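Local structure of putative major capsid protein (Cafeteriavirus-dependent mavirus, 6G44) at residues Leu126-Gln131 with Asp351-Ile356; Tyr184-Arg189 with Thr194-Asp199; Val457-Ala462 with Ala466-Glu471. The protein probably builds the capsid shell of the virophage mavirus as a double jelly-roll major capsid protein that associates in threes. All blocks are in the same frame, centred on the assembly; numbering follows the deposited sequence.

Interaction 1: residues Leu126-Gln131 with Asp351-Ile356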
loop_
_atom_site.group_PDB
_atom_site.type_symbol
_atom_site.label_atom_id
_atom_site.label_comp_id
_atom_site.label_asym_id
_atom_site.label_seq_id
_atom_site.Cartn_x
_atom_site.Cartn_y
_atom_site.Cartn_z
ATOM N N LEU C 126 20.965 -5.653 -15.394
ATOM C CA LEU C 126 20.170 -4.443 -15.118
ATOM C C LEU C 126 19.067 -4.772 -14.114
ATOM O O LEU C 126 18.914 -4.078 -13.106
ATOM C CB LEU C 126 19.521 -3.845 -16.385
ATOM C CG LEU C 126 20.205 -2.902 -17.387
ATOM C CD1 LEU C 126 19.374 -2.813 -18.657
ATOM C CD2 LEU C 126 20.386 -1.511 -16.809
ATOM N N ILE C 127 18.337 -5.849 -14.362
ATOM C CA ILE C 127 17.184 -6.149 -13.508
ATOM C C ILE C 127 17.649 -6.616 -12.156
ATOM O O ILE C 127 16.922 -6.373 -11.176
ATOM C CB ILE C 127 16.197 -7.135 -14.190
ATOM C CG1 ILE C 127 14.815 -7.136 -13.526
ATOM C CG2 ILE C 127 16.728 -8.540 -14.237
ATOM C CD1 ILE C 127 14.136 -5.789 -13.435
ATOM N N LYS C 128 18.803 -7.272 -12.051
ATOM C CA LYS C 128 19.275 -7.707 -10.736
ATOM C C LYS C 128 19.463 -6.524 -9.800
ATOM O O LYS C 128 19.232 -6.661 -8.602
ATOM C CB LYS C 128 20.579 -8.530 -10.812
ATOM C CG LYS C 128 21.019 -9.158 -9.481
ATOM C CD LYS C 128 22.219 -10.083 -9.647
ATOM C CE LYS C 128 22.616 -10.748 -8.326
ATOM N NZ LYS C 128 23.791 -11.674 -8.440
ATOM N N LEU C 129 19.881 -5.376 -10.323
ATOM C CA LEU C 129 19.993 -4.143 -9.532
ATOM C C LEU C 129 18.664 -3.439 -9.402
ATOM O O LEU C 129 18.255 -3.054 -8.301
ATOM C CB LEU C 129 20.967 -3.154 -10.175
ATOM C CG LEU C 129 22.431 -3.448 -10.045
ATOM C CD1 LEU C 129 23.206 -2.490 -10.940
ATOM C CD2 LEU C 129 22.845 -3.228 -8.603
ATOM N N HIS C 130 17.982 -3.251 -10.521
ATOM C CA HIS C 130 16.783 -2.449 -10.613
ATOM C C HIS C 130 15.681 -2.953 -9.698
ATOM O O HIS C 130 14.897 -2.161 -9.145
ATOM C CB HIS C 130 16.289 -2.424 -12.074
ATOM C CG HIS C 130 15.128 -1.525 -12.314
ATOM N ND1 HIS C 130 15.219 -0.159 -12.190
ATOM C CD2 HIS C 130 13.867 -1.785 -12.717
ATOM C CE1 HIS C 130 14.052 0.378 -12.491
ATOM N NE2 HIS C 130 13.210 -0.585 -12.804
ATOM N N GLN C 131 15.593 -4.276 -9.531
ATOM C CA GLN C 131 14.540 -4.858 -8.680
ATOM C C GLN C 131 14.613 -4.374 -7.232
ATOM O O GLN C 131 13.609 -4.446 -6.511
ATOM C CB GLN C 131 14.567 -6.405 -8.711
ATOM C CG GLN C 131 15.787 -7.024 -8.071
ATOM C CD GLN C 131 15.926 -8.517 -8.293
ATOM O OE1 GLN C 131 14.965 -9.193 -8.647
ATOM N NE2 GLN C 131 17.143 -9.046 -8.094
ATOM N N ASP C 351 18.718 -16.401 -5.319
ATOM C CA ASP C 351 20.105 -15.923 -5.464
ATOM C C ASP C 351 20.678 -15.514 -4.106
ATOM O O ASP C 351 19.971 -14.990 -3.249
ATOM C CB ASP C 351 20.197 -14.753 -6.457
ATOM C CG ASP C 351 20.185 -15.194 -7.913
ATOM O OD1 ASP C 351 20.463 -16.361 -8.214
ATOM O OD2 ASP C 351 20.012 -14.298 -8.767
ATOM N N GLN C 352 21.967 -15.763 -3.916
ATOM C CA GLN C 352 22.651 -15.457 -2.675
ATOM C C GLN C 352 23.658 -14.324 -2.841
ATOM O O GLN C 352 24.548 -14.372 -3.707
ATOM C CB GLN C 352 23.391 -16.693 -2.194
ATOM C CG GLN C 352 24.098 -16.516 -0.866
ATOM C CD GLN C 352 23.114 -16.520 0.278
ATOM O OE1 GLN C 352 22.603 -17.584 0.651
ATOM N NE2 GLN C 352 22.803 -15.351 0.807
ATOM N N LEU C 353 23.513 -13.316 -1.997
ATOM C CA LEU C 353 24.475 -12.253 -1.833
ATOM C C LEU C 353 25.024 -12.368 -0.420
ATOM O O LEU C 353 24.445 -13.043 0.436
ATOM C CB LEU C 353 23.832 -10.882 -2.013
ATOM C CG LEU C 353 22.999 -10.671 -3.277
ATOM C CD1 LEU C 353 22.310 -9.308 -3.248
ATOM C CD2 LEU C 353 23.841 -10.783 -4.549
ATOM N N ALA C 354 26.189 -11.777 -0.212
ATOM C CA ALA C 354 26.745 -11.665 1.124
ATOM C C ALA C 354 26.060 -10.536 1.908
ATOM O O ALA C 354 25.493 -9.607 1.305
ATOM C CB ALA C 354 28.257 -11.426 1.064
ATOM N N GLY C 355 26.157 -10.607 3.240
ATOM C CA GLY C 355 25.685 -9.510 4.106
ATOM C C GLY C 355 26.826 -8.529 4.285
ATOM O O GLY C 355 27.838 -8.879 4.911
ATOM N N ILE C 356 26.698 -7.316 3.758
ATOM C CA ILE C 356 27.767 -6.331 3.872
ATOM C C ILE C 356 27.614 -5.618 5.222
ATOM O O ILE C 356 26.578 -5.025 5.506
ATOM C CB ILE C 356 27.765 -5.325 2.709
ATOM C CG1 ILE C 356 27.962 -6.071 1.382
ATOM C CG2 ILE C 356 28.837 -4.245 2.926
ATOM C CD1 ILE C 356 27.824 -5.215 0.158
HETATM O O HOH W 1 23.833 -13.911 -6.505
HETATM O O HOH W 2 22.343 -13.701 -10.312
HETATM O O HOH W 3 18.944 -11.877 -8.293
#
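Lys128 reaches out from helix 123-130 and lays the end of its side chain against Leu353, its CE and the CD2 methyl of Leu353 lying 4.0 Å apart. No direct hydrogen bond joins the two segments, and the summed buried surface is small at 102 Å², half of it on Lys128. The lysine spans the gap because its chain is fully extended: CG stands anti to the backbone N (chi1 -173°) and every later torsion is close to 180°, which lets NZ cross a gap where the nearest CA atoms, of Lys128 and Asp351, are 9.8 Å apart. Leu353 turns its CB toward the helix, and the two side chains run alongside one another, pointing opposite ways, so that CD2 meets CE and NZ alike.

The polar part of the contact runs through water. Lys128 NZ donates to water 1, which in turn donates a hydrogen bond to Gln352 O at 2.9 Å, and also to water 2, which donates to Asp351 OD2. Lys128 NZ and Asp351 OD2 are themselves 4.6 Å apart, too far for a salt bridge but near enough that their opposite charges probably favour one another. Asp351 OD2 accepts from water 3 at 2.7 Å and forms a salt bridge with Arg105, while Lys128 NZ is also bonded to Ser340.

Ser340 lies in strand 334-341, which Leu353 also touches. On the helix side, Leu129 packs on Ala336 and Met338 of that strand and on Ile293 of strand 286-305; on the other side, Leu353 rests on Val425 of strand 425-428. A helix of the N-terminal half thus meets a sheet of the C-terminal jelly roll, beside the chain that leads into strand 355-363, consistent with an interface between the two jelly rolls.

Interaction 2: residues Tyr184-Arg189 with Thr194-Asp199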
loop_
_atom_site.group_PDB
_atom_site.type_symbol
_atom_site.label_atom_id
_atom_site.label_comp_id
_atom_site.label_asym_id
_atom_site.label_seq_id
_atom_site.Cartn_x
_atom_site.Cartn_y
_atom_site.Cartn_z
ATOM N N TYR C 184 -0.975 -20.499 -16.783
ATOM C CA TYR C 184 -0.234 -21.739 -16.557
ATOM C C TYR C 184 -1.195 -22.910 -16.783
ATOM O O TYR C 184 -2.418 -22.771 -16.716
ATOM C CB TYR C 184 0.391 -21.797 -15.101
ATOM C CG TYR C 184 -0.689 -22.193 -14.135
ATOM C CD1 TYR C 184 -1.752 -21.336 -13.872
ATOM C CD2 TYR C 184 -0.752 -23.484 -13.595
ATOM C CE1 TYR C 184 -2.821 -21.732 -13.095
ATOM C CE2 TYR C 184 -1.806 -23.874 -12.796
ATOM C CZ TYR C 184 -2.856 -23.000 -12.556
ATOM O OH TYR C 184 -3.954 -23.424 -11.821
ATOM N N TYR C 185 -0.616 -24.096 -16.973
ATOM C CA TYR C 185 -1.402 -25.336 -16.988
ATOM C C TYR C 185 -0.549 -26.503 -16.536
ATOM O O TYR C 185 0.475 -26.777 -17.157
ATOM C CB TYR C 185 -1.956 -25.637 -18.374
ATOM C CG TYR C 185 -2.750 -26.939 -18.389
ATOM C CD1 TYR C 185 -3.914 -27.059 -17.648
ATOM C CD2 TYR C 185 -2.297 -28.041 -19.109
ATOM C CE1 TYR C 185 -4.641 -28.240 -17.644
ATOM C CE2 TYR C 185 -3.018 -29.235 -19.105
ATOM C CZ TYR C 185 -4.176 -29.320 -18.364
ATOM O OH TYR C 185 -4.913 -30.503 -18.313
ATOM N N ILE C 186 -0.981 -27.184 -15.487
ATOM C CA ILE C 186 -0.315 -28.405 -14.992
ATOM C C ILE C 186 -0.919 -29.611 -15.692
ATOM O O ILE C 186 -2.132 -29.844 -15.621
ATOM C CB ILE C 186 -0.489 -28.575 -13.474
ATOM C CG1 ILE C 186 0.086 -27.359 -12.737
ATOM C CG2 ILE C 186 0.210 -29.841 -12.993
ATOM C CD1 ILE C 186 -0.390 -27.228 -11.309
ATOM N N HIS C 187 -0.060 -30.385 -16.362
ATOM C CA HIS C 187 -0.522 -31.590 -17.039
ATOM C C HIS C 187 -0.911 -32.607 -15.978
ATOM O O HIS C 187 -0.334 -32.642 -14.884
ATOM C CB HIS C 187 0.583 -32.169 -17.906
ATOM C CG HIS C 187 1.062 -31.278 -19.021
ATOM N ND1 HIS C 187 1.655 -31.797 -20.155
ATOM C CD2 HIS C 187 1.123 -29.929 -19.157
ATOM C CE1 HIS C 187 2.026 -30.812 -20.950
ATOM N NE2 HIS C 187 1.715 -29.663 -20.367
ATOM N N PRO C 188 -1.888 -33.476 -16.281
ATOM C CA PRO C 188 -2.249 -34.535 -15.339
ATOM C C PRO C 188 -1.050 -35.379 -14.884
ATOM O O PRO C 188 -0.164 -35.695 -15.687
ATOM C CB PRO C 188 -3.231 -35.389 -16.163
ATOM C CG PRO C 188 -3.899 -34.377 -17.044
ATOM C CD PRO C 188 -2.761 -33.495 -17.473
ATOM N N ARG C 189 -1.041 -35.709 -13.594
ATOM C CA ARG C 189 0.025 -36.477 -12.970
ATOM C C ARG C 189 -0.462 -37.904 -12.727
ATOM O O ARG C 189 -1.519 -38.105 -12.170
ATOM C CB ARG C 189 0.429 -35.840 -11.640
ATOM C CG ARG C 189 0.925 -34.408 -11.756
ATOM C CD ARG C 189 1.064 -33.789 -10.377
ATOM N NE ARG C 189 2.194 -34.348 -9.632
ATOM C CZ ARG C 189 2.455 -34.122 -8.345
ATOM N NH1 ARG C 189 1.648 -33.381 -7.599
ATOM N NH2 ARG C 189 3.535 -34.656 -7.781
ATOM N N THR C 194 7.092 -39.086 -10.548
ATOM C CA THR C 194 8.173 -38.356 -9.909
ATOM C C THR C 194 8.548 -37.108 -10.737
ATOM O O THR C 194 9.609 -36.517 -10.568
ATOM C CB THR C 194 9.413 -39.239 -9.729
ATOM O OG1 THR C 194 9.805 -39.772 -10.996
ATOM C CG2 THR C 194 9.102 -40.382 -8.745
ATOM N N SER C 195 7.657 -36.734 -11.643
ATOM C CA SER C 195 7.860 -35.572 -12.492
ATOM C C SER C 195 6.546 -34.866 -12.748
ATOM O O SER C 195 5.473 -35.442 -12.590
ATOM C CB SER C 195 8.509 -35.971 -13.802
ATOM O OG SER C 195 7.685 -36.874 -14.528
ATOM N N VAL C 196 6.642 -33.600 -13.162
ATOM C CA VAL C 196 5.470 -32.819 -13.519
ATOM C C VAL C 196 5.794 -31.979 -14.759
ATOM O O VAL C 196 6.935 -31.574 -14.934
ATOM C CB VAL C 196 5.009 -31.960 -12.308
ATOM C CG1 VAL C 196 5.996 -30.850 -11.984
ATOM C CG2 VAL C 196 3.619 -31.388 -12.519
ATOM N N LYS C 197 4.785 -31.754 -15.604
ATOM C CA LYS C 197 4.924 -30.846 -16.739
ATOM C C LYS C 197 3.967 -29.686 -16.517
ATOM O O LYS C 197 2.800 -29.899 -16.234
ATOM C CB LYS C 197 4.624 -31.531 -18.079
ATOM C CG LYS C 197 5.762 -32.388 -18.582
ATOM C CD LYS C 197 5.404 -33.043 -19.913
ATOM C CE LYS C 197 6.565 -33.858 -20.457
ATOM N NZ LYS C 197 6.244 -34.306 -21.847
ATOM N N ILE C 198 4.494 -28.481 -16.675
ATOM C CA ILE C 198 3.711 -27.247 -16.503
ATOM C C ILE C 198 3.941 -26.336 -17.717
ATOM O O ILE C 198 5.090 -26.033 -18.073
ATOM C CB ILE C 198 4.101 -26.487 -15.208
ATOM C CG1 ILE C 198 4.051 -27.438 -14.025
ATOM C CG2 ILE C 198 3.173 -25.278 -15.002
ATOM C CD1 ILE C 198 4.572 -26.875 -12.730
ATOM N N ASP C 199 2.855 -25.889 -18.327
ATOM C CA ASP C 199 2.887 -24.875 -19.367
ATOM C C ASP C 199 2.846 -23.508 -18.681
ATOM O O ASP C 199 2.074 -23.304 -17.728
ATOM C CB ASP C 199 1.678 -24.973 -20.297
ATOM C CG ASP C 199 1.513 -26.348 -20.926
ATOM O OD1 ASP C 199 2.519 -27.095 -21.041
ATOM O OD2 ASP C 199 0.363 -26.679 -21.293
HETATM O O HOH W 4 2.388 -33.204 -14.969
HETATM O O HOH W 5 4.251 -36.182 -10.272
#
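Strands 184-186 and 195-199 run antiparallel, their directions 159° apart, with Tyr185 and Asp199 a hydrogen-bonded pair joined in both directions and Ile186 and Ile198 a non-hydrogen-bonded pair. His187 N adds a bond to Lys197 O at 2.9 Å; beyond it the two segments diverge, and water 4 bridges His187 O to Lys197 N.

The His187 ring is held on two sides. Its NE2 donates to Asp199 OD1 at 2.8 Å, with the acceptor near the ring plane but the donor above the carboxylate plane, the two planes being 76° apart. Lys197 CB lies over one ring face, 3.7 Å from the centroid, in a CH-pi contact. The same carboxylate places OD2 at the edge of the Tyr185 ring, and its OD1 is also bonded to Thr80.

Ile186 and Ile198 point side by side on the face opposite Tyr185 and Asp199. There Ile186 CG2 meets Val196 CG2 at 3.8 Å.

Tyr184 OH bonds to Gly401 N of the second subunit. Within the chain, this beta hairpin is extended by strand 74-84, which pairs with strand 195-205 through Ile83 and Ala81 and so joins it to the larger antiparallel sheet of the N-terminal jelly roll.

Interaction 3: residues Val457-Ala462 with Ala466-Glu471. With SO4 (sulfate ion), chain B.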
loop_
_atom_site.group_PDB
_atom_site.type_symbol
_atom_site.label_atom_id
_atom_site.label_comp_id
_atom_site.label_asym_id
_atom_site.label_seq_id
_atom_site.Cartn_x
_atom_site.Cartn_y
_atom_site.Cartn_z
ATOM N N VAL C 457 29.801 -10.867 5.492
ATOM C CA VAL C 457 29.627 -12.215 6.036
ATOM C C VAL C 457 28.902 -13.113 5.025
ATOM O O VAL C 457 28.051 -12.656 4.239
ATOM C CB VAL C 457 28.865 -12.205 7.381
ATOM C CG1 VAL C 457 29.658 -11.478 8.454
ATOM C CG2 VAL C 457 27.468 -11.593 7.250
ATOM N N THR C 458 29.238 -14.400 5.065
ATOM C CA THR C 458 28.756 -15.372 4.091
ATOM C C THR C 458 28.079 -16.541 4.804
ATOM O O THR C 458 28.381 -16.827 5.978
ATOM C CB THR C 458 29.927 -15.897 3.251
ATOM O OG1 THR C 458 30.901 -16.436 4.144
ATOM C CG2 THR C 458 30.564 -14.783 2.424
ATOM N N PRO C 459 27.155 -17.227 4.128
ATOM C CA PRO C 459 26.366 -18.274 4.771
ATOM C C PRO C 459 26.969 -19.679 4.816
ATOM O O PRO C 459 26.305 -20.588 5.333
ATOM C CB PRO C 459 25.098 -18.270 3.942
ATOM C CG PRO C 459 25.587 -17.965 2.573
ATOM C CD PRO C 459 26.647 -16.932 2.771
ATOM N N GLU C 460 28.176 -19.887 4.309
ATOM C CA GLU C 460 28.728 -21.245 4.282
ATOM C C GLU C 460 29.049 -21.784 5.684
ATOM O O GLU C 460 29.396 -21.047 6.600
ATOM C CB GLU C 460 29.965 -21.322 3.381
ATOM C CG GLU C 460 29.646 -21.401 1.893
ATOM C CD GLU C 460 29.149 -20.091 1.321
ATOM O OE1 GLU C 460 29.577 -19.032 1.803
ATOM O OE2 GLU C 460 28.358 -20.136 0.366
ATOM N N ALA C 461 28.919 -23.108 5.813
ATOM C CA ALA C 461 29.219 -23.800 7.048
ATOM C C ALA C 461 30.658 -23.593 7.487
ATOM O O ALA C 461 31.569 -23.377 6.665
ATOM C CB ALA C 461 28.958 -25.295 6.877
ATOM N N ALA C 462 30.873 -23.705 8.791
ATOM C CA ALA C 462 32.217 -23.741 9.338
ATOM C C ALA C 462 32.971 -24.899 8.715
ATOM O O ALA C 462 32.416 -25.988 8.534
ATOM C CB ALA C 462 32.184 -23.897 10.849
ATOM N N ALA C 466 33.401 -20.790 -0.245
ATOM C CA ALA C 466 32.890 -20.608 -1.590
ATOM C C ALA C 466 33.404 -19.289 -2.115
ATOM O O ALA C 466 33.834 -18.448 -1.345
ATOM C CB ALA C 466 31.385 -20.618 -1.614
ATOM N N HIS C 467 33.416 -19.148 -3.432
ATOM C CA HIS C 467 33.883 -17.931 -4.066
ATOM C C HIS C 467 32.803 -16.852 -4.062
ATOM O O HIS C 467 31.664 -17.144 -4.427
ATOM C CB HIS C 467 34.317 -18.187 -5.515
ATOM C CG HIS C 467 35.678 -18.796 -5.642
ATOM N ND1 HIS C 467 35.877 -20.155 -5.712
ATOM C CD2 HIS C 467 36.905 -18.229 -5.709
ATOM C CE1 HIS C 467 37.172 -20.403 -5.821
ATOM N NE2 HIS C 467 37.818 -19.254 -5.832
ATOM N N TYR C 468 33.205 -15.635 -3.682
ATOM C CA TYR C 468 32.346 -14.433 -3.687
ATOM C C TYR C 468 32.998 -13.341 -4.507
ATOM O O TYR C 468 34.231 -13.194 -4.506
ATOM C CB TYR C 468 32.040 -13.916 -2.250
ATOM C CG TYR C 468 30.992 -14.790 -1.598
ATOM C CD1 TYR C 468 31.333 -16.027 -1.079
ATOM C CD2 TYR C 468 29.642 -14.426 -1.590
ATOM C CE1 TYR C 468 30.377 -16.877 -0.551
ATOM C CE2 TYR C 468 28.677 -15.263 -1.054
ATOM C CZ TYR C 468 29.054 -16.488 -0.545
ATOM O OH TYR C 468 28.085 -17.289 -0.055
ATOM N N LYS C 469 32.160 -12.580 -5.211
ATOM C CA LYS C 469 32.613 -11.518 -6.095
ATOM C C LYS C 469 32.024 -10.176 -5.660
ATOM O O LYS C 469 30.807 -9.998 -5.653
ATOM C CB LYS C 469 32.223 -11.821 -7.528
ATOM C CG LYS C 469 32.673 -10.790 -8.537
ATOM C CD LYS C 469 32.137 -11.080 -9.932
ATOM C CE LYS C 469 32.896 -12.197 -10.610
ATOM N NZ LYS C 469 32.531 -12.305 -12.047
ATOM N N LEU C 470 32.896 -9.241 -5.330
ATOM C CA LEU C 470 32.527 -7.830 -5.096
ATOM C C LEU C 470 32.361 -7.168 -6.456
ATOM O O LEU C 470 33.262 -7.233 -7.294
ATOM C CB LEU C 470 33.603 -7.114 -4.271
ATOM C CG LEU C 470 33.544 -5.591 -4.200
ATOM C CD1 LEU C 470 32.214 -5.075 -3.634
ATOM C CD2 LEU C 470 34.693 -5.000 -3.414
ATOM N N GLU C 471 31.210 -6.544 -6.701
ATOM C CA GLU C 471 30.946 -5.823 -7.934
ATOM C C GLU C 471 30.520 -4.410 -7.583
ATOM O O GLU C 471 29.727 -4.207 -6.640
ATOM C CB GLU C 471 29.838 -6.483 -8.735
ATOM C CG GLU C 471 30.191 -7.857 -9.304
ATOM C CD GLU C 471 29.045 -8.448 -10.115
ATOM O OE1 GLU C 471 27.997 -8.717 -9.488
ATOM O OE2 GLU C 471 29.177 -8.636 -11.362
HETATM S S SO4 B . 32.958 -21.942 -5.923
HETATM O O1 SO4 B . 32.556 -21.674 -4.545
HETATM O O2 SO4 B . 34.420 -22.166 -6.000
HETATM O O3 SO4 B . 32.621 -20.788 -6.803
HETATM O O4 SO4 B . 32.212 -23.135 -6.383
#
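Tyr468 meets the loop that carries the chain from strand 448-457 in one sheet of the C-terminal jelly roll to strand 464-482 in the other. Its CB points toward the loop, and CG, anti to the carbonyl carbon (chi1 -77°), starts a ring with one face turned to Thr458. The methyl CG2 of Thr458 sits over the ring centre, 3.6 Å from the centroid and 11° off the normal, so that CG, both CD and both CE atoms and CZ are all within about 4 Å of it: a well-centred CH-pi contact. Farther out, Tyr468 CE1 is 3.3 Å from Glu460 OE1, which lies at the ring edge. CZ is near Pro459 CD, and Pro459 CD is 3.2 Å from Tyr468 OH.

At the tip, Tyr468 OH donates to Glu460 OE2 at 2.9 Å, on the syn lone pair of that oxygen; Glu460 OE1 also faces the hydroxyl, 3.0 Å from Tyr468 OH. Glu460 bends at chi2 and comes from the opposite direction, its carboxylate plane 61° from the ring. The carboxylate also rests on the methyl of Ala466, and OE2 takes a further bond from Gln341 NE2, so the loop is tied to strand 334-341 as well.

His467, the residue before Tyr468, turns its CB away from the loop. A sulfate ion, probably from the crystallisation liquor, is bound there and also by Thr343: His467 N donates to its O1 at 2.9 Å.

In the fold
Interactions 1 and 3 are neighbours, their centres about 14 Å apart, and they touch: Gly355 O and Val457 N are 2.9 Å apart, a probable hydrogen bond between strands 355-363 and 448-457, while Gln352 OE1 packs on Pro459 CG at 3.6 Å. Strand 334-341 serves both, since Ser340 meets Lys128 and Gln341 meets Glu460. The sulfate, probably a crystallisation component, sits at His467 in interaction 3. Interaction 2 stands apart, its centre about 31 Å from that of interaction 1 and about 36 Å from that of interaction 3, although nested in sequence inside the loop that interaction 1 closes. Interaction 2 reaches the second subunit, whereas no other chain of the assembly touches interactions 1 and 3.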